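Local structure of ChrR-like cupin domain-containing protein (Ralstonia eutropha JMP134, 3EBR) at residues 24-27 with 28-31; 100-103 with 104-108; 129-132 with 133-137. The protein is of unknown function but belongs to the cupin clan as a ChrR-like cupin, a family whose small beta-barrels often bind a metal ion. All blocks are in the same frame, centred on the assembly; numbering follows the deposited sequence.

Contact 1. Residues 24-27 with 28-31; sequences PYSN and DVMV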
# COMPACT_ATOMS: atom_id res chain seq x y z
N PRO A 24 -0.69 -22.67 -18.34
CA PRO A 24 -1.19 -23.62 -19.33
C PRO A 24 -2.62 -23.33 -19.84
O PRO A 24 -3.21 -24.18 -20.51
CB PRO A 24 -1.15 -24.94 -18.54
CG PRO A 24 -1.57 -24.53 -17.16
CD PRO A 24 -1.11 -23.09 -16.98
N TYR A 25 -3.13 -22.12 -19.62
CA TYR A 25 -4.51 -21.77 -19.99
C TYR A 25 -4.69 -21.29 -21.41
O TYR A 25 -5.63 -21.71 -22.07
CB TYR A 25 -5.05 -20.69 -19.06
CG TYR A 25 -4.89 -21.01 -17.60
CD1 TYR A 25 -5.63 -22.05 -17.00
CD2 TYR A 25 -4.03 -20.26 -16.79
CE1 TYR A 25 -5.48 -22.34 -15.63
CE2 TYR A 25 -3.89 -20.54 -15.44
CZ TYR A 25 -4.61 -21.57 -14.87
OH TYR A 25 -4.44 -21.82 -13.52
N SER A 26 -3.80 -20.39 -21.86
CA SER A 26 -3.87 -19.81 -23.21
C SER A 26 -2.51 -19.57 -23.85
O SER A 26 -1.54 -19.19 -23.19
CB SER A 26 -4.64 -18.49 -23.15
OG SER A 26 -4.67 -17.84 -24.42
N ASN A 27 -2.48 -19.77 -25.16
CA ASN A 27 -1.32 -19.59 -26.00
C ASN A 27 -1.40 -18.23 -26.75
O ASN A 27 -0.38 -17.71 -27.19
CB ASN A 27 -1.26 -20.79 -26.95
CG ASN A 27 0.13 -21.08 -27.45
OD1 ASN A 27 0.91 -20.19 -27.78
ND2 ASN A 27 0.45 -22.37 -27.51
N ASP A 28 -2.61 -17.65 -26.88
CA ASP A 28 -2.82 -16.35 -27.55
C ASP A 28 -2.61 -15.16 -26.64
O ASP A 28 -2.13 -14.13 -27.10
CB ASP A 28 -4.22 -16.26 -28.14
CG ASP A 28 -4.46 -17.26 -29.24
OD1 ASP A 28 -3.78 -18.30 -29.29
OD2 ASP A 28 -5.36 -16.99 -30.06
N VAL A 29 -3.01 -15.28 -25.37
CA VAL A 29 -2.82 -14.21 -24.39
C VAL A 29 -1.37 -14.27 -23.94
O VAL A 29 -0.95 -15.30 -23.40
CB VAL A 29 -3.74 -14.35 -23.17
CG1 VAL A 29 -3.41 -13.27 -22.14
CG2 VAL A 29 -5.21 -14.28 -23.59
N MSE A 30 -0.60 -13.20 -24.20
CA MSE A 30 0.81 -13.09 -23.82
C MSE A 30 0.93 -12.21 -22.59
O MSE A 30 0.10 -11.33 -22.38
CB MSE A 30 1.67 -12.46 -24.92
CG MSE A 30 1.56 -13.07 -26.32
SE MSE A 30 2.22 -14.87 -26.39
CE MSE A 30 4.13 -14.54 -26.02
N VAL A 31 1.97 -12.43 -21.79
CA VAL A 31 2.26 -11.66 -20.58
C VAL A 31 3.76 -11.38 -20.52
O VAL A 31 4.55 -12.17 -21.04
CB VAL A 31 1.80 -12.42 -19.30
CG1 VAL A 31 2.50 -13.77 -19.17
CG2 VAL A 31 2.01 -11.58 -18.02
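Ser-26 and Val-29 meet across a short turn, and the hydroxyl of the serine is the centre of the packed side of this contact. With OG anti to its own backbone nitrogen (chi1 176°), the hydroxyl reaches forward along the chain instead of back, and it receives two backbone N-H groups from the residues that follow. The bond from Val-29 N to Ser-26 OG is 3.2 Å long and nearly straight, at 173°. Asp-28 N lies equally far from Ser-26 OG, at 3.2 Å, but its N-H is bent to 132°, which makes this second bond weak. The bond to the residue two places on is that of an ST turn, here in a weak form, while the straighter one goes a residue further. Serine suits the place because its short side chain brings an acceptor to peptide N-H groups that the turning backbone directs inward. The methyl CG2 of Val-29 packs against Ser-26 OG at 3.7 Å, so the buried side combines polar and apolar contact.

The outer side is much looser. Asn-27 and Asp-28 form the tip of the turn; the side chain of each sets out away from the other half of the turn, and both are exposed, a natural place for polar residues. The selenium SE of the selenomethionine Met-30 rests 3.9 Å from Asn-27 O, a light touch without a bond.

The turn follows strand 20-21 and opens strand 30-37. Backbone bonds join Val-29 to Phe-22 and Val-31 to Met-20 on one flank and Met-30 to Lys-48 on the other, while the Val-29 side chain packs on Leu-47 of strand 42-49 and on Met-53 and Met-55 of a loop.

Contact 2. Residues 100-103 with 104-108; sequences SAYA and EGPDI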
# COMPACT_ATOMS: atom_id res chain seq x y z
N SER A 100 -12.71 -7.89 -25.25
CA SER A 100 -12.38 -6.96 -26.29
C SER A 100 -13.61 -6.12 -26.66
O SER A 100 -14.72 -6.65 -26.70
CB SER A 100 -11.90 -7.72 -27.52
OG SER A 100 -11.52 -6.85 -28.57
N ALA A 101 -13.38 -4.83 -26.92
CA ALA A 101 -14.45 -3.90 -27.31
C ALA A 101 -14.91 -4.06 -28.77
O ALA A 101 -15.85 -3.38 -29.17
CB ALA A 101 -14.01 -2.45 -27.08
N TYR A 102 -14.23 -4.90 -29.56
CA TYR A 102 -14.55 -5.16 -30.95
C TYR A 102 -14.15 -6.59 -31.36
O TYR A 102 -13.20 -7.14 -30.82
CB TYR A 102 -13.89 -4.11 -31.86
CG TYR A 102 -12.45 -3.80 -31.50
CD1 TYR A 102 -11.41 -4.68 -31.81
CD2 TYR A 102 -12.12 -2.60 -30.85
CE1 TYR A 102 -10.08 -4.39 -31.47
CE2 TYR A 102 -10.79 -2.30 -30.51
CZ TYR A 102 -9.78 -3.20 -30.82
OH TYR A 102 -8.49 -2.89 -30.48
N ALA A 103 -14.89 -7.17 -32.30
CA ALA A 103 -14.62 -8.52 -32.81
C ALA A 103 -13.32 -8.62 -33.63
O ALA A 103 -12.75 -9.70 -33.74
CB ALA A 103 -15.79 -9.01 -33.65
N GLU A 104 -12.88 -7.50 -34.19
CA GLU A 104 -11.68 -7.44 -35.02
C GLU A 104 -11.10 -6.04 -34.97
O GLU A 104 -11.84 -5.06 -34.98
CB GLU A 104 -12.06 -7.84 -36.44
CG GLU A 104 -13.21 -7.02 -37.04
CD GLU A 104 -13.75 -7.62 -38.30
OE1 GLU A 104 -13.03 -8.35 -39.01
OE2 GLU A 104 -14.93 -7.35 -38.58
N GLY A 105 -9.77 -5.95 -34.90
CA GLY A 105 -9.07 -4.67 -34.82
C GLY A 105 -7.74 -4.85 -34.11
O GLY A 105 -7.31 -6.00 -33.93
N PRO A 106 -7.07 -3.74 -33.71
CA PRO A 106 -5.77 -3.84 -33.03
C PRO A 106 -5.77 -4.72 -31.78
O PRO A 106 -6.79 -4.84 -31.10
CB PRO A 106 -5.43 -2.39 -32.64
CG PRO A 106 -6.60 -1.57 -33.00
CD PRO A 106 -7.46 -2.33 -33.93
N ASP A 107 -4.62 -5.35 -31.51
CA ASP A 107 -4.48 -6.22 -30.34
C ASP A 107 -4.45 -5.33 -29.11
O ASP A 107 -3.96 -4.20 -29.17
CB ASP A 107 -3.21 -7.08 -30.43
CG ASP A 107 -3.20 -8.01 -31.65
OD1 ASP A 107 -4.25 -8.17 -32.34
OD2 ASP A 107 -2.13 -8.59 -31.92
N ILE A 108 -4.99 -5.85 -28.02
CA ILE A 108 -5.09 -5.12 -26.76
C ILE A 108 -3.82 -5.32 -25.96
O ILE A 108 -3.51 -6.46 -25.62
CB ILE A 108 -6.31 -5.58 -25.91
CG1 ILE A 108 -7.65 -5.23 -26.57
CG2 ILE A 108 -6.29 -4.93 -24.52
CD1 ILE A 108 -8.02 -5.97 -27.84
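Tyr-102 lays its ring across the loop to Glu-104, Gly-105 and Pro-106, spanning the connection that carries the chain from one sheet of the cupin beta-sandwich to the other, between strands 94-100 and 108-115. Its CG sits between the backbone nitrogen and the carbonyl carbon (chi1 44°), a torsion that swings the ring inward over the turn. Tyrosine suits the site because a long flat ring bridges the loop and still ends in a polar group. Along one side of the ring, CD1 lies 3.2 Å from Glu-104 O, and CE1 lies 3.5 Å from Gly-105 CA. Glycine fits because a beta carbon would collide with Tyr-102 CE1 and, at these backbone angles, with the carbonyl oxygen of Glu-104. Glu-104 meets the ring through its backbone; its side chain starts away from the first half of the loop, and the residue is exposed.

At the distal end, Tyr-102 OH receives a weak bond from Ser-72 N. The ring of Pro-106 crosses the tyrosine at about a right angle, with CG 3.4 Å from Tyr-102 OH. Ile-108 CD1 approaches Ser-100 OG at 3.7 Å. That serine hydroxyl donates to Tyr-102 O at 2.8 Å, on a lone pair in the carbonyl plane, and accepts from Gly-52 N. The loop is closed by Tyr-102 OH donating to Pro-106 O over 2.7 Å, with the hydroxyl tilted 32° from the carbonyl plane.

Contact 3. Residues 129-132 with 133-137; sequences AVEN and WKTSM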
# COMPACT_ATOMS: atom_id res chain seq x y z
N ALA A 129 -9.55 -21.49 -10.81
CA ALA A 129 -8.12 -21.18 -10.89
C ALA A 129 -7.80 -19.95 -10.08
O ALA A 129 -8.66 -19.10 -9.86
CB ALA A 129 -7.71 -20.96 -12.33
N VAL A 130 -6.55 -19.88 -9.61
CA VAL A 130 -6.04 -18.76 -8.84
C VAL A 130 -4.71 -18.33 -9.42
O VAL A 130 -3.87 -19.18 -9.70
CB VAL A 130 -5.83 -19.10 -7.36
CG1 VAL A 130 -5.31 -17.88 -6.62
CG2 VAL A 130 -7.11 -19.59 -6.74
N GLU A 131 -4.55 -17.02 -9.67
CA GLU A 131 -3.30 -16.45 -10.15
C GLU A 131 -2.82 -15.47 -9.10
O GLU A 131 -3.59 -14.62 -8.65
CB GLU A 131 -3.42 -15.75 -11.50
CG GLU A 131 -3.45 -16.73 -12.66
CD GLU A 131 -2.17 -17.50 -12.80
OE1 GLU A 131 -1.10 -16.86 -12.80
OE2 GLU A 131 -2.24 -18.75 -12.90
N ASN A 132 -1.55 -15.61 -8.72
CA ASN A 132 -0.93 -14.80 -7.72
C ASN A 132 0.54 -14.64 -8.04
O ASN A 132 0.97 -15.06 -9.11
CB ASN A 132 -1.19 -15.44 -6.34
CG ASN A 132 -0.71 -16.88 -6.23
OD1 ASN A 132 0.15 -17.36 -6.97
ND2 ASN A 132 -1.27 -17.57 -5.25
N TRP A 133 1.30 -14.03 -7.13
CA TRP A 133 2.73 -13.85 -7.33
C TRP A 133 3.48 -15.19 -7.48
O TRP A 133 4.47 -15.24 -8.20
CB TRP A 133 3.37 -13.00 -6.20
CG TRP A 133 3.57 -13.69 -4.89
CD1 TRP A 133 2.75 -13.64 -3.81
CD2 TRP A 133 4.68 -14.51 -4.53
NE1 TRP A 133 3.28 -14.40 -2.79
CE2 TRP A 133 4.46 -14.95 -3.21
CE3 TRP A 133 5.84 -14.94 -5.21
CZ2 TRP A 133 5.36 -15.79 -2.54
CZ3 TRP A 133 6.73 -15.78 -4.55
CH2 TRP A 133 6.49 -16.20 -3.23
N LYS A 134 3.02 -16.23 -6.76
CA LYS A 134 3.64 -17.56 -6.82
C LYS A 134 3.46 -18.19 -8.20
O LYS A 134 4.43 -18.68 -8.77
CB LYS A 134 3.10 -18.50 -5.73
CG LYS A 134 3.40 -18.06 -4.31
CD LYS A 134 2.89 -19.05 -3.27
CE LYS A 134 3.46 -18.71 -1.89
NZ LYS A 134 2.98 -19.67 -0.85
N THR A 135 2.23 -18.16 -8.72
CA THR A 135 1.92 -18.69 -10.06
C THR A 135 2.62 -17.85 -11.15
O THR A 135 3.00 -18.39 -12.20
CB THR A 135 0.41 -18.75 -10.34
OG1 THR A 135 -0.12 -17.43 -10.30
CG2 THR A 135 -0.32 -19.64 -9.31
N SER A 136 2.75 -16.54 -10.92
CA SER A 136 3.45 -15.61 -11.81
C SER A 136 4.95 -15.93 -11.87
O SER A 136 5.56 -15.96 -12.95
CB SER A 136 3.28 -14.17 -11.33
OG SER A 136 1.93 -13.77 -11.33
N MSE A 137 5.52 -16.16 -10.69
CA MSE A 137 6.93 -16.51 -10.56
C MSE A 137 7.21 -17.89 -11.16
O MSE A 137 8.23 -18.05 -11.83
CB MSE A 137 7.34 -16.48 -9.07
CG MSE A 137 8.81 -16.71 -8.78
SE MSE A 137 9.94 -15.31 -9.49
CE MSE A 137 9.54 -13.88 -8.14
O HOH W 1 0.30 -14.47 -13.42
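Asn-132 and Thr-135 interlock through matching first torsions: chi1 of 57° puts the asparagine CG, and chi1 of 62° the threonine OG1, between the backbone nitrogen and the carbonyl carbon of its own residue. Each side chain thereby curls toward the backbone N-H of the other. Thr-135 N donates to Asn-132 OD1 at 2.8 Å, nearly head-on to the amide carbonyl, and Asn-132 N returns a bond to Thr-135 OG1, also 2.8 Å. Asparagine suits the first position because its short amide oxygen can replace the missing carbonyl of a preceding turn, and threonine suits the second because its branched hydroxyl stays close to the main chain. The amide's other end, ND2, bonds to Glu-117.

The next residue, Ser-136, gives two donors to Asn-132 O. Ser-136 N lies 2.9 Å from Asn-132 O, tilted little from its carbonyl plane, whereas Ser-136 OG, 2.7 Å from Asn-132 O, sits above that plane. A water donates to both Ser-136 OG and Glu-131 OE1, joining helix and strand. Glu-131 OE1 also lies 2.7 Å from Thr-135 OG1 and forms a salt bridge with Arg-139. Lys-134 NZ reaches Ser-93 O of the second subunit, so the first turn borders an interface. Strand residues 129-131 and helix residues 133-137 run at 81° to each other, and the junction is a capping box, with Asn-132 as the N-cap.

Overall arrangement
From the N terminus the three contacts come in series, none nested in or crossing another. Contact 1 closes the loop between strands 20-21 and 30-37, neighbours in one sheet. Contact 2 closes the link from strand 94-100, in the other sheet, to strand 108-115, back in the first. Contact 3 ends the last strand, 127-131, and starts helix 133-146, whose first turn packs on strand 30-37, the strand opened by contact 1. Contacts 1 and 3 also meet directly, through Tyr-25 lying against Ala-129 and Glu-131. Contact 2 touches neither: its nearest atoms are about 7 Å from contact 1 and about 17 Å from contact 3, from which it lies across the chain's centre.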